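Side-chain contacts in virulence factor (Pectobacterium carotovorum, PDB 2W3Y), which acts as a virulence factor of a bacterium pathogenic to Drosophila, carries an S-linked palmitoyl group and binds to lipid vesicles: residues A[82-85]-A[86-89]; A[144-147]-A[148-152]; A[197-200]-A[201-204]. One frame throughout, in Å; residues are numbered along the deposited sequence.

Contact 1: A[82-85]-A[86-89]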
ATOM      1  N   ALA A  82      15.587   8.500   6.293  1.00 25.92           N
ATOM      2  CA  ALA A  82      15.436   8.308   7.740  1.00 25.77           C
ATOM      3  C   ALA A  82      16.789   8.421   8.455  1.00 25.32           C
ATOM      4  O   ALA A  82      17.734   7.759   8.061  1.00 25.27           O
ATOM      5  CB  ALA A  82      14.781   6.936   8.051  1.00 25.20           C
ATOM      6  N   PRO A  83      16.885   9.284   9.486  1.00 25.79           N
ATOM      7  CA  PRO A  83      18.118   9.486  10.297  1.00 26.46           C
ATOM      8  C   PRO A  83      18.478   8.303  11.205  1.00 26.58           C
ATOM      9  O   PRO A  83      19.614   8.205  11.687  1.00 27.03           O
ATOM     10  CB  PRO A  83      17.774  10.688  11.180  1.00 26.65           C
ATOM     11  CG  PRO A  83      16.516  11.311  10.565  1.00 27.70           C
ATOM     12  CD  PRO A  83      15.790  10.172   9.902  1.00 25.99           C
ATOM     13  N   SER A  84      17.506   7.437  11.457  1.00 25.89           N
ATOM     14  CA  SER A  84      17.680   6.309  12.364  1.00 25.84           C
ATOM     15  C   SER A  84      16.717   5.214  11.948  1.00 25.33           C
ATOM     16  O   SER A  84      15.747   5.466  11.219  1.00 25.06           O
ATOM     17  CB  SER A  84      17.377   6.717  13.810  1.00 26.18           C
ATOM     18  OG  SER A  84      16.015   7.086  13.940  1.00 25.75           O
ATOM     19  N   ASN A  85      16.987   4.002  12.413  1.00 25.03           N
ATOM     20  CA  ASN A  85      16.139   2.854  12.083  1.00 24.67           C
ATOM     21  C   ASN A  85      14.688   3.084  12.481  1.00 24.14           C
ATOM     22  O   ASN A  85      13.784   2.812  11.699  1.00 22.93           O
ATOM     23  CB  ASN A  85      16.689   1.560  12.693  1.00 24.74           C
ATOM     24  CG  ASN A  85      16.028   0.324  12.104  1.00 26.25           C
ATOM     25  OD1 ASN A  85      16.241  -0.010  10.949  1.00 27.57           O
ATOM     26  ND2 ASN A  85      15.209  -0.330  12.889  1.00 28.12           N
ATOM     27  N   LYS A  86      14.470   3.614  13.683  1.00 23.94           N
ATOM     28  CA  LYS A  86      13.117   3.899  14.165  1.00 24.49           C
ATOM     29  C   LYS A  86      12.316   4.807  13.214  1.00 24.03           C
ATOM     30  O   LYS A  86      11.125   4.602  12.980  1.00 23.13           O
ATOM     31  CB  LYS A  86      13.180   4.522  15.563  1.00 24.81           C
ATOM     32  CG  LYS A  86      13.486   3.539  16.655  1.00 28.11           C
ATOM     33  CD  LYS A  86      13.490   4.217  18.029  1.00 32.83           C
ATOM     34  CE  LYS A  86      14.145   3.324  19.072  1.00 35.18           C
ATOM     35  NZ  LYS A  86      13.423   2.034  19.173  1.00 38.86           N
ATOM     36  N   GLU A  87      13.002   5.810  12.669  1.00 23.81           N
ATOM     37  CA  GLU A  87      12.400   6.792  11.789  1.00 23.88           C
ATOM     38  C   GLU A  87      12.051   6.271  10.394  1.00 23.48           C
ATOM     39  O   GLU A  87      11.241   6.892   9.687  1.00 23.23           O
ATOM     40  CB  GLU A  87      13.287   8.039  11.718  1.00 24.73           C
ATOM     41  CG  GLU A  87      13.167   8.912  12.966  1.00 27.42           C
ATOM     42  CD  GLU A  87      14.200  10.035  12.985  1.00 34.73           C
ATOM     43  OE1 GLU A  87      13.872  11.167  12.550  1.00 35.28           O
ATOM     44  OE2 GLU A  87      15.351   9.772  13.411  1.00 37.43           O
ATOM     45  N   LYS A  88      12.617   5.129   9.998  1.00 22.98           N
ATOM     46  CA  LYS A  88      12.120   4.428   8.780  1.00 23.90           C
ATOM     47  C   LYS A  88      10.618   4.073   8.859  1.00 22.98           C
ATOM     48  O   LYS A  88       9.947   3.917   7.833  1.00 23.87           O
ATOM     49  CB  LYS A  88      12.917   3.141   8.494  1.00 23.17           C
ATOM     50  CG  LYS A  88      14.374   3.352   8.178  1.00 25.02           C
ATOM     51  CD  LYS A  88      15.099   2.002   8.100  1.00 25.01           C
ATOM     52  CE  LYS A  88      16.602   2.147   8.270  1.00 27.55           C
ATOM     53  NZ  LYS A  88      17.245   2.763   7.107  1.00 26.27           N
ATOM     54  N   TYR A  89      10.100   3.948  10.077  1.00 22.34           N
ATOM     55  CA  TYR A  89       8.693   3.622  10.306  1.00 21.94           C
ATOM     56  C   TYR A  89       7.861   4.827  10.798  1.00 22.69           C
ATOM     57  O   TYR A  89       6.779   4.657  11.347  1.00 22.89           O
ATOM     58  CB  TYR A  89       8.581   2.403  11.245  1.00 20.94           C
ATOM     59  CG  TYR A  89       9.394   1.231  10.725  1.00 19.44           C
ATOM     60  CD1 TYR A  89       8.854   0.349   9.787  1.00 17.27           C
ATOM     61  CD2 TYR A  89      10.714   1.036  11.142  1.00 18.22           C
ATOM     62  CE1 TYR A  89       9.603  -0.718   9.293  1.00 17.09           C
ATOM     63  CE2 TYR A  89      11.489  -0.018  10.638  1.00 19.26           C
ATOM     64  CZ  TYR A  89      10.908  -0.897   9.713  1.00 19.12           C
ATOM     65  OH  TYR A  89      11.663  -1.922   9.193  1.00 19.76           O
TER
HETATM   66  O   HOH W   1      14.431  -2.130  10.200  1.00 29.62           O

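Contact 2: A[144-147]-A[148-152]. With PLM (palmitic acid), chain C.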
ATOM      1  N   PHE A 144      -6.217 -13.883   1.444  1.00 24.42           N
ATOM      2  CA  PHE A 144      -5.652 -12.795   2.256  1.00 23.14           C
ATOM      3  C   PHE A 144      -5.741 -13.127   3.758  1.00 22.83           C
ATOM      4  O   PHE A 144      -4.791 -12.870   4.510  1.00 22.51           O
ATOM      5  CB  PHE A 144      -6.345 -11.466   1.942  1.00 23.39           C
ATOM      6  CG  PHE A 144      -5.889 -10.320   2.807  1.00 23.52           C
ATOM      7  CD1 PHE A 144      -4.628  -9.754   2.627  1.00 25.58           C
ATOM      8  CD2 PHE A 144      -6.713  -9.806   3.804  1.00 23.49           C
ATOM      9  CE1 PHE A 144      -4.194  -8.687   3.437  1.00 25.62           C
ATOM     10  CE2 PHE A 144      -6.282  -8.739   4.622  1.00 24.87           C
ATOM     11  CZ  PHE A 144      -5.017  -8.179   4.420  1.00 22.64           C
ATOM     12  N   ALA A 145      -6.871 -13.701   4.192  1.00 21.98           N
ATOM     13  CA  ALA A 145      -7.039 -14.098   5.597  1.00 22.06           C
ATOM     14  C   ALA A 145      -5.949 -15.056   6.083  1.00 22.00           C
ATOM     15  O   ALA A 145      -5.433 -14.889   7.198  1.00 21.80           O
ATOM     16  CB  ALA A 145      -8.448 -14.669   5.877  1.00 22.12           C
ATOM     17  N   THR A 146      -5.605 -16.054   5.259  1.00 21.64           N
ATOM     18  CA  THR A 146      -4.490 -16.957   5.554  1.00 21.49           C
ATOM     19  C   THR A 146      -3.154 -16.205   5.596  1.00 21.51           C
ATOM     20  O   THR A 146      -2.338 -16.423   6.502  1.00 21.25           O
ATOM     21  CB  THR A 146      -4.411 -18.177   4.563  1.00 21.68           C
ATOM     22  OG1 THR A 146      -5.600 -18.968   4.684  1.00 22.57           O
ATOM     23  CG2 THR A 146      -3.209 -19.060   4.858  1.00 19.91           C
ATOM     24  N   PHE A 147      -2.924 -15.318   4.630  1.00 21.80           N
ATOM     25  CA  PHE A 147      -1.686 -14.531   4.645  1.00 22.03           C
ATOM     26  C   PHE A 147      -1.532 -13.732   5.957  1.00 22.29           C
ATOM     27  O   PHE A 147      -0.461 -13.738   6.586  1.00 21.67           O
ATOM     28  CB  PHE A 147      -1.619 -13.550   3.464  1.00 22.60           C
ATOM     29  CG  PHE A 147      -0.623 -12.443   3.682  1.00 23.04           C
ATOM     30  CD1 PHE A 147       0.740 -12.681   3.503  1.00 23.03           C
ATOM     31  CD2 PHE A 147      -1.042 -11.184   4.140  1.00 24.76           C
ATOM     32  CE1 PHE A 147       1.679 -11.679   3.741  1.00 22.37           C
ATOM     33  CE2 PHE A 147      -0.104 -10.176   4.396  1.00 23.11           C
ATOM     34  CZ  PHE A 147       1.249 -10.432   4.198  1.00 22.18           C
ATOM     35  N   LEU A 148      -2.600 -13.031   6.338  1.00 22.73           N
ATOM     36  CA  LEU A 148      -2.558 -12.075   7.443  1.00 24.06           C
ATOM     37  C   LEU A 148      -2.409 -12.814   8.759  1.00 25.05           C
ATOM     38  O   LEU A 148      -1.669 -12.380   9.653  1.00 24.55           O
ATOM     39  CB  LEU A 148      -3.803 -11.172   7.443  1.00 24.17           C
ATOM     40  CG  LEU A 148      -3.774  -9.896   8.291  1.00 24.32           C
ATOM     41  CD1 LEU A 148      -2.790  -8.849   7.739  1.00 23.35           C
ATOM     42  CD2 LEU A 148      -5.178  -9.317   8.464  1.00 24.46           C
ATOM     43  N   GLN A 149      -3.097 -13.954   8.861  1.00 25.45           N
ATOM     44  CA  GLN A 149      -3.030 -14.792  10.042  1.00 26.64           C
ATOM     45  C   GLN A 149      -1.597 -15.263  10.305  1.00 26.94           C
ATOM     46  O   GLN A 149      -1.079 -15.134  11.445  1.00 26.49           O
ATOM     47  CB  GLN A 149      -4.018 -15.964   9.911  1.00 26.75           C
ATOM     48  CG  GLN A 149      -3.962 -16.975  11.030  1.00 30.72           C
ATOM     49  CD  GLN A 149      -5.180 -17.877  11.041  1.00 35.17           C
ATOM     50  OE1 GLN A 149      -5.507 -18.538  10.042  1.00 37.96           O
ATOM     51  NE2 GLN A 149      -5.863 -17.910  12.175  1.00 36.78           N
ATOM     52  N   ASN A 150      -0.954 -15.783   9.256  1.00 26.64           N
ATOM     53  CA  ASN A 150       0.417 -16.261   9.359  1.00 26.86           C
ATOM     54  C   ASN A 150       1.398 -15.118   9.620  1.00 26.74           C
ATOM     55  O   ASN A 150       2.301 -15.262  10.444  1.00 26.84           O
ATOM     56  CB  ASN A 150       0.834 -17.035   8.111  1.00 27.40           C
ATOM     57  CG  ASN A 150       0.052 -18.332   7.939  1.00 29.57           C
ATOM     58  OD1 ASN A 150      -0.525 -18.866   8.893  1.00 30.92           O
ATOM     59  ND2 ASN A 150       0.026 -18.839   6.717  1.00 30.21           N
ATOM     60  N   PHE A 151       1.208 -13.991   8.928  1.00 26.07           N
ATOM     61  CA  PHE A 151       2.043 -12.817   9.154  1.00 25.94           C
ATOM     62  C   PHE A 151       1.875 -12.282  10.589  1.00 26.15           C
ATOM     63  O   PHE A 151       2.838 -11.807  11.195  1.00 25.08           O
ATOM     64  CB  PHE A 151       1.768 -11.714   8.133  1.00 25.86           C
ATOM     65  CG  PHE A 151       2.764 -10.586   8.198  1.00 27.07           C
ATOM     66  CD1 PHE A 151       4.067 -10.763   7.729  1.00 27.30           C
ATOM     67  CD2 PHE A 151       2.417  -9.366   8.768  1.00 27.33           C
ATOM     68  CE1 PHE A 151       5.004  -9.731   7.812  1.00 28.45           C
ATOM     69  CE2 PHE A 151       3.359  -8.314   8.845  1.00 28.85           C
ATOM     70  CZ  PHE A 151       4.641  -8.501   8.366  1.00 26.72           C
ATOM     71  N   GLY A 152       0.652 -12.361  11.109  1.00 26.48           N
ATOM     72  CA  GLY A 152       0.348 -11.915  12.475  1.00 27.81           C
ATOM     73  C   GLY A 152       1.225 -12.546  13.553  1.00 28.16           C
ATOM     74  O   GLY A 152       1.502 -11.914  14.571  1.00 28.32           O
TER
HETATM   75  C1  PLM C1278      -4.551 -11.831  12.329  1.00 40.12           C
HETATM   76  O2  PLM C1278      -4.311 -12.681  13.227  1.00 38.78           O
HETATM   77  C2  PLM C1278      -4.418 -10.342  12.625  1.00 40.54           C
HETATM   78  C3  PLM C1278      -3.224  -9.685  11.937  1.00 40.99           C
HETATM   79  C4  PLM C1278      -3.079  -8.199  12.274  1.00 41.08           C
HETATM   80  C5  PLM C1278      -4.066  -7.317  11.510  1.00 41.48           C
HETATM   81  C6  PLM C1278      -4.361  -6.002  12.232  1.00 41.63           C
HETATM   82  C7  PLM C1278      -4.986  -4.979  11.286  1.00 42.45           C
HETATM   83  C8  PLM C1278      -5.882  -3.961  12.000  1.00 42.31           C
HETATM   84  C9  PLM C1278      -5.192  -2.598  12.021  1.00 43.95           C
HETATM   85  CA  PLM C1278      -5.870  -1.541  11.156  1.00 43.76           C
HETATM   86  CB  PLM C1278      -4.996  -1.137   9.974  1.00 43.42           C
HETATM   87  CC  PLM C1278      -5.857  -0.596   8.843  1.00 42.37           C
HETATM   88  CD  PLM C1278      -5.385  -1.087   7.482  1.00 42.06           C
HETATM   89  CE  PLM C1278      -5.022   0.098   6.601  1.00 41.91           C
HETATM   90  CF  PLM C1278      -4.984  -0.287   5.128  1.00 41.75           C

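Contact 3: A[197-200]-A[201-204]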
ATOM      1  N   HIS A 197      -0.650   2.739  14.404  1.00 21.97           N
ATOM      2  CA  HIS A 197       0.200   2.078  15.382  1.00 22.56           C
ATOM      3  C   HIS A 197      -0.693   1.182  16.240  1.00 22.68           C
ATOM      4  O   HIS A 197      -1.921   1.349  16.233  1.00 23.48           O
ATOM      5  CB  HIS A 197       0.959   3.095  16.267  1.00 22.49           C
ATOM      6  CG  HIS A 197       0.055   4.050  16.990  1.00 25.67           C
ATOM      7  ND1 HIS A 197      -0.357   3.847  18.288  1.00 29.18           N
ATOM      8  CD2 HIS A 197      -0.562   5.179  16.574  1.00 27.42           C
ATOM      9  CE1 HIS A 197      -1.159   4.829  18.655  1.00 28.11           C
ATOM     10  NE2 HIS A 197      -1.299   5.651  17.632  1.00 30.94           N
ATOM     11  N   PHE A 198      -0.073   0.238  16.950  1.00 22.31           N
ATOM     12  CA  PHE A 198      -0.761  -0.568  17.947  1.00 23.42           C
ATOM     13  C   PHE A 198      -0.312  -0.072  19.315  1.00 23.76           C
ATOM     14  O   PHE A 198       0.872  -0.104  19.618  1.00 23.39           O
ATOM     15  CB  PHE A 198      -0.377  -2.053  17.850  1.00 23.22           C
ATOM     16  CG  PHE A 198      -0.904  -2.767  16.641  1.00 23.14           C
ATOM     17  CD1 PHE A 198      -2.037  -3.588  16.739  1.00 25.05           C
ATOM     18  CD2 PHE A 198      -0.241  -2.675  15.411  1.00 23.99           C
ATOM     19  CE1 PHE A 198      -2.530  -4.289  15.626  1.00 24.29           C
ATOM     20  CE2 PHE A 198      -0.718  -3.384  14.282  1.00 23.96           C
ATOM     21  CZ  PHE A 198      -1.874  -4.184  14.392  1.00 23.76           C
ATOM     22  N   LYS A 199      -1.265   0.364  20.128  1.00 24.80           N
ATOM     23  CA  LYS A 199      -1.043   0.637  21.552  1.00 26.10           C
ATOM     24  C   LYS A 199      -0.951  -0.697  22.313  1.00 26.32           C
ATOM     25  O   LYS A 199      -1.423  -1.726  21.828  1.00 25.87           O
ATOM     26  CB  LYS A 199      -2.214   1.466  22.118  1.00 25.92           C
ATOM     27  CG  LYS A 199      -2.460   2.806  21.438  1.00 26.67           C
ATOM     28  CD  LYS A 199      -3.379   3.689  22.303  1.00 28.67           C
ATOM     29  CE  LYS A 199      -4.288   4.559  21.471  1.00 31.10           C
ATOM     30  NZ  LYS A 199      -3.550   5.409  20.505  1.00 30.66           N
ATOM     31  N   GLN A 200      -0.354  -0.685  23.506  1.00 27.86           N
ATOM     32  CA  GLN A 200      -0.175  -1.934  24.263  1.00 29.45           C
ATOM     33  C   GLN A 200      -1.442  -2.805  24.318  1.00 29.83           C
ATOM     34  O   GLN A 200      -1.384  -3.999  24.049  1.00 29.11           O
ATOM     35  CB  GLN A 200       0.339  -1.666  25.693  1.00 30.38           C
ATOM     36  CG  GLN A 200       0.653  -2.957  26.469  1.00 31.87           C
ATOM     37  CD  GLN A 200       1.681  -3.822  25.756  1.00 34.52           C
ATOM     38  OE1 GLN A 200       2.698  -3.321  25.284  1.00 37.81           O
ATOM     39  NE2 GLN A 200       1.415  -5.121  25.666  1.00 35.59           N
ATOM     40  N   GLU A 201      -2.584  -2.185  24.628  1.00 31.49           N
ATOM     41  CA  GLU A 201      -3.856  -2.902  24.820  1.00 33.10           C
ATOM     42  C   GLU A 201      -4.440  -3.452  23.505  1.00 32.31           C
ATOM     43  O   GLU A 201      -5.338  -4.292  23.517  1.00 32.58           O
ATOM     44  CB  GLU A 201      -4.865  -2.015  25.561  1.00 33.09           C
ATOM     45  CG  GLU A 201      -5.306  -0.756  24.781  1.00 36.50           C
ATOM     46  CD  GLU A 201      -6.437   0.020  25.451  1.00 37.57           C
ATOM     47  OE1 GLU A 201      -6.199   0.656  26.515  1.00 43.71           O
ATOM     48  OE2 GLU A 201      -7.570   0.014  24.897  1.00 42.63           O
ATOM     49  N   GLN A 202      -3.911  -2.981  22.379  1.00 31.29           N
ATOM     50  CA  GLN A 202      -4.320  -3.451  21.058  1.00 30.16           C
ATOM     51  C   GLN A 202      -3.468  -4.603  20.508  1.00 30.16           C
ATOM     52  O   GLN A 202      -3.827  -5.204  19.489  1.00 30.00           O
ATOM     53  CB  GLN A 202      -4.269  -2.289  20.072  1.00 30.17           C
ATOM     54  CG  GLN A 202      -5.304  -1.225  20.307  1.00 28.57           C
ATOM     55  CD  GLN A 202      -5.107  -0.064  19.390  1.00 27.35           C
ATOM     56  OE1 GLN A 202      -4.076   0.611  19.439  1.00 26.39           O
ATOM     57  NE2 GLN A 202      -6.113   0.212  18.560  1.00 26.50           N
ATOM     58  N   LYS A 203      -2.346  -4.916  21.158  1.00 29.68           N
ATOM     59  CA  LYS A 203      -1.386  -5.871  20.574  1.00 30.15           C
ATOM     60  C   LYS A 203      -1.945  -7.276  20.378  1.00 30.82           C
ATOM     61  O   LYS A 203      -1.581  -7.954  19.414  1.00 30.91           O
ATOM     62  CB  LYS A 203      -0.047  -5.880  21.331  1.00 29.67           C
ATOM     63  CG  LYS A 203       0.704  -4.575  21.136  1.00 28.59           C
ATOM     64  CD  LYS A 203       1.945  -4.460  21.984  1.00 28.28           C
ATOM     65  CE  LYS A 203       2.551  -3.070  21.855  1.00 29.13           C
ATOM     66  NZ  LYS A 203       3.853  -2.996  22.608  1.00 28.20           N
ATOM     67  N   LYS A 204      -2.844  -7.675  21.284  1.00 31.69           N
ATOM     68  CA  LYS A 204      -3.640  -8.915  21.204  1.00 32.62           C
ATOM     69  C   LYS A 204      -4.292  -9.201  19.844  1.00 32.31           C
ATOM     70  O   LYS A 204      -4.481 -10.363  19.483  1.00 32.22           O
ATOM     71  CB  LYS A 204      -4.750  -8.875  22.263  1.00 33.12           C
ATOM     72  CG  LYS A 204      -4.617  -9.875  23.419  1.00 37.04           C
ATOM     73  CD  LYS A 204      -3.395  -9.608  24.318  1.00 41.94           C
ATOM     74  CE  LYS A 204      -3.767  -9.482  25.809  1.00 43.32           C
ATOM     75  NZ  LYS A 204      -4.336  -8.127  26.136  1.00 44.56           N
TER
HETATM   76  O   HOH W   2      -4.156   2.617  17.616  1.00 31.17           O
HETATM   77  O   HOH W   3      -2.767  -6.657  23.857  1.00 37.24           O

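Contact 1: A[82-85]-A[86-89]
Lys86 brings its CB to 4.2 Å from Ser84 OG, then carries its ammonium group away to a salt bridge with Asp39. Aliphatic methylenes ending in a charge suit such an exposed place at the start of this run of turns, in the loop between helices 57-81 and 91-105. Glu87 turns back over Ser84 and Pro83. Its CG stands anti to its own carbonyl carbon (chi1 -76°) and the chain beyond is extended, so the carboxylate reaches Ser84, whose OG donates to Glu87 OE2 at 2.8 Å, on the lone pair facing away from OE1. The Glu87 side chain crosses that of Pro83 at about a right angle, which puts OE1 3.3 Å from Pro83 CG. The Glu87 amide makes a weak bond to Ser84 O. Lys88 N is held more firmly by Asn85 O, at 3.1 Å, approaching from above the carbonyl plane, and only weakly by Ser84 O. The small Ala82 sets its CB against the chain, 3.4 Å from Lys88 N and 3.6 Å from Lys88 CG; the Lys88 chain continues past Asn85 OD1, 3.5 Å from CE, and delivers NZ to Asn79. Tyr89, the buried member, sets CD2 3.6 Å from Asn85 O, and a water donates to both its hydroxyl and Asn85 OD1. That hydroxyl also meets Pro34 O, while Asn85 ND2 bonds to Asp39. With its backbone bonds bent or weak, the turn also relies on the short Ser84-Glu87 side-chain bond; Asp39 probably balances part of the lysine charge.

Contact 2: A[144-147]-A[148-152]
Leu148 and Phe144 form the apolar centre, packed side by side one turn apart on helix 142-159 and pointing the same way. The leucine CB lies over one face of the phenylalanine ring, and its CD2 comes to 4.0 Å from Phe144 CE2. With CG anti to the backbone N (chi1 -165°), Leu148 sends its branched end to the palmitoyl chain, where CG is 3.7 Å from C3 of the lipid and CD2 also touches C5. A branched aliphatic residue is apt here, filling the space between an aromatic ring and a saturated chain. Phe144 continues the apolar layer onto Ala126, Val129 and Ile130 of helix 125-134.

Next round the helix, Phe147 and Phe151 make a second i to i+4 pair. Their planes are nearly parallel, at 12°, yet the rings are slid so far apart that their centroids are 5.8 Å from each other and they barely overlap. The closer meeting is of ring with methylene: Phe151 CB stands over the rim of one face of Phe147, 4.2 Å from CZ. Both rings touch Gln43 of strand 40-49, and Phe147 also meets the ring of Phe262.

Toward the polar edge the side chains change character. Gln149 lies against Cys209, the chain's sole cysteine and so probably the palmitoylated one. Thr146 and Asn150 run alongside each other on the exposed side, and Thr146 OG1 turns back to a weak hydrogen bond with Thr142 O. Beneath this pair, the Asn150 amide N donates to Thr146 O at 3.1 Å with a nearly straight N-H...O angle of 168°, and Thr146 CG2 sits 3.7 Å from Asn150 ND2.

Contact 3: A[197-200]-A[201-204]
Gln202 lays its extended side chain obliquely across Lys199, with OE1 3.4 Å from Lys199 CB, in the pair of overlapping type I beta turns that follows strand 185-198. The two residues grip each other reciprocally. Lys199 N donates to Gln202 OE1 at 2.9 Å along a nearly straight bond (166°), and Gln202 N returns a bond to Lys199 O. Glutamine suits the place because its amide oxygen can reach back to a backbone N-H at the strand end; a water bonded to His197 O also donates to that oxygen, giving it two donors.

Phe198 is buried and meets Gln202 O at its ring edge, near the ring plane, with CD1 3.7 Å away. The ring itself belongs to the apolar interior: it touches the palmitoyl chain and packs edge-to-face with Phe219.

The second turn is closed by Lys203 N bonding to Gln200 O. Lys203 is buried, and its long extended chain carries NZ to polar company: the backbone oxygens of Ala164 and Met159, together with Gln200 OE1. Gln200 bends at chi2 (58°), folding its amide back over the lysine methylenes, so that Gln200 NE2 lies 3.8 Å from Lys203 CD while Gln200 OE1 accepts from Lys203 NZ at 2.9 Å, the donor standing 38° out of the amide plane.

Along the chain the three contacts come in series, and none touches another. Contact 1 shapes the loop between helices 57-81 and 91-105, contact 2 occupies successive turns of helix 142-159, and contact 3 turns the chain at the end of strand 185-198 in the mixed sheet. Centres of contacts 2 and 3 are about 18 Å apart; the centre of contact 1 is about 26 Å from that of contact 2 and about 21 Å from that of contact 3. Contacts 2 and 3 supply Leu148 and Phe198 to one palmitoyl chain, consistent with a lipid-bearing protein. Contact 1 is a hydrogen-bonded turn near the surface, the Tyr89 side chain about 14 Å from the palmitic acid.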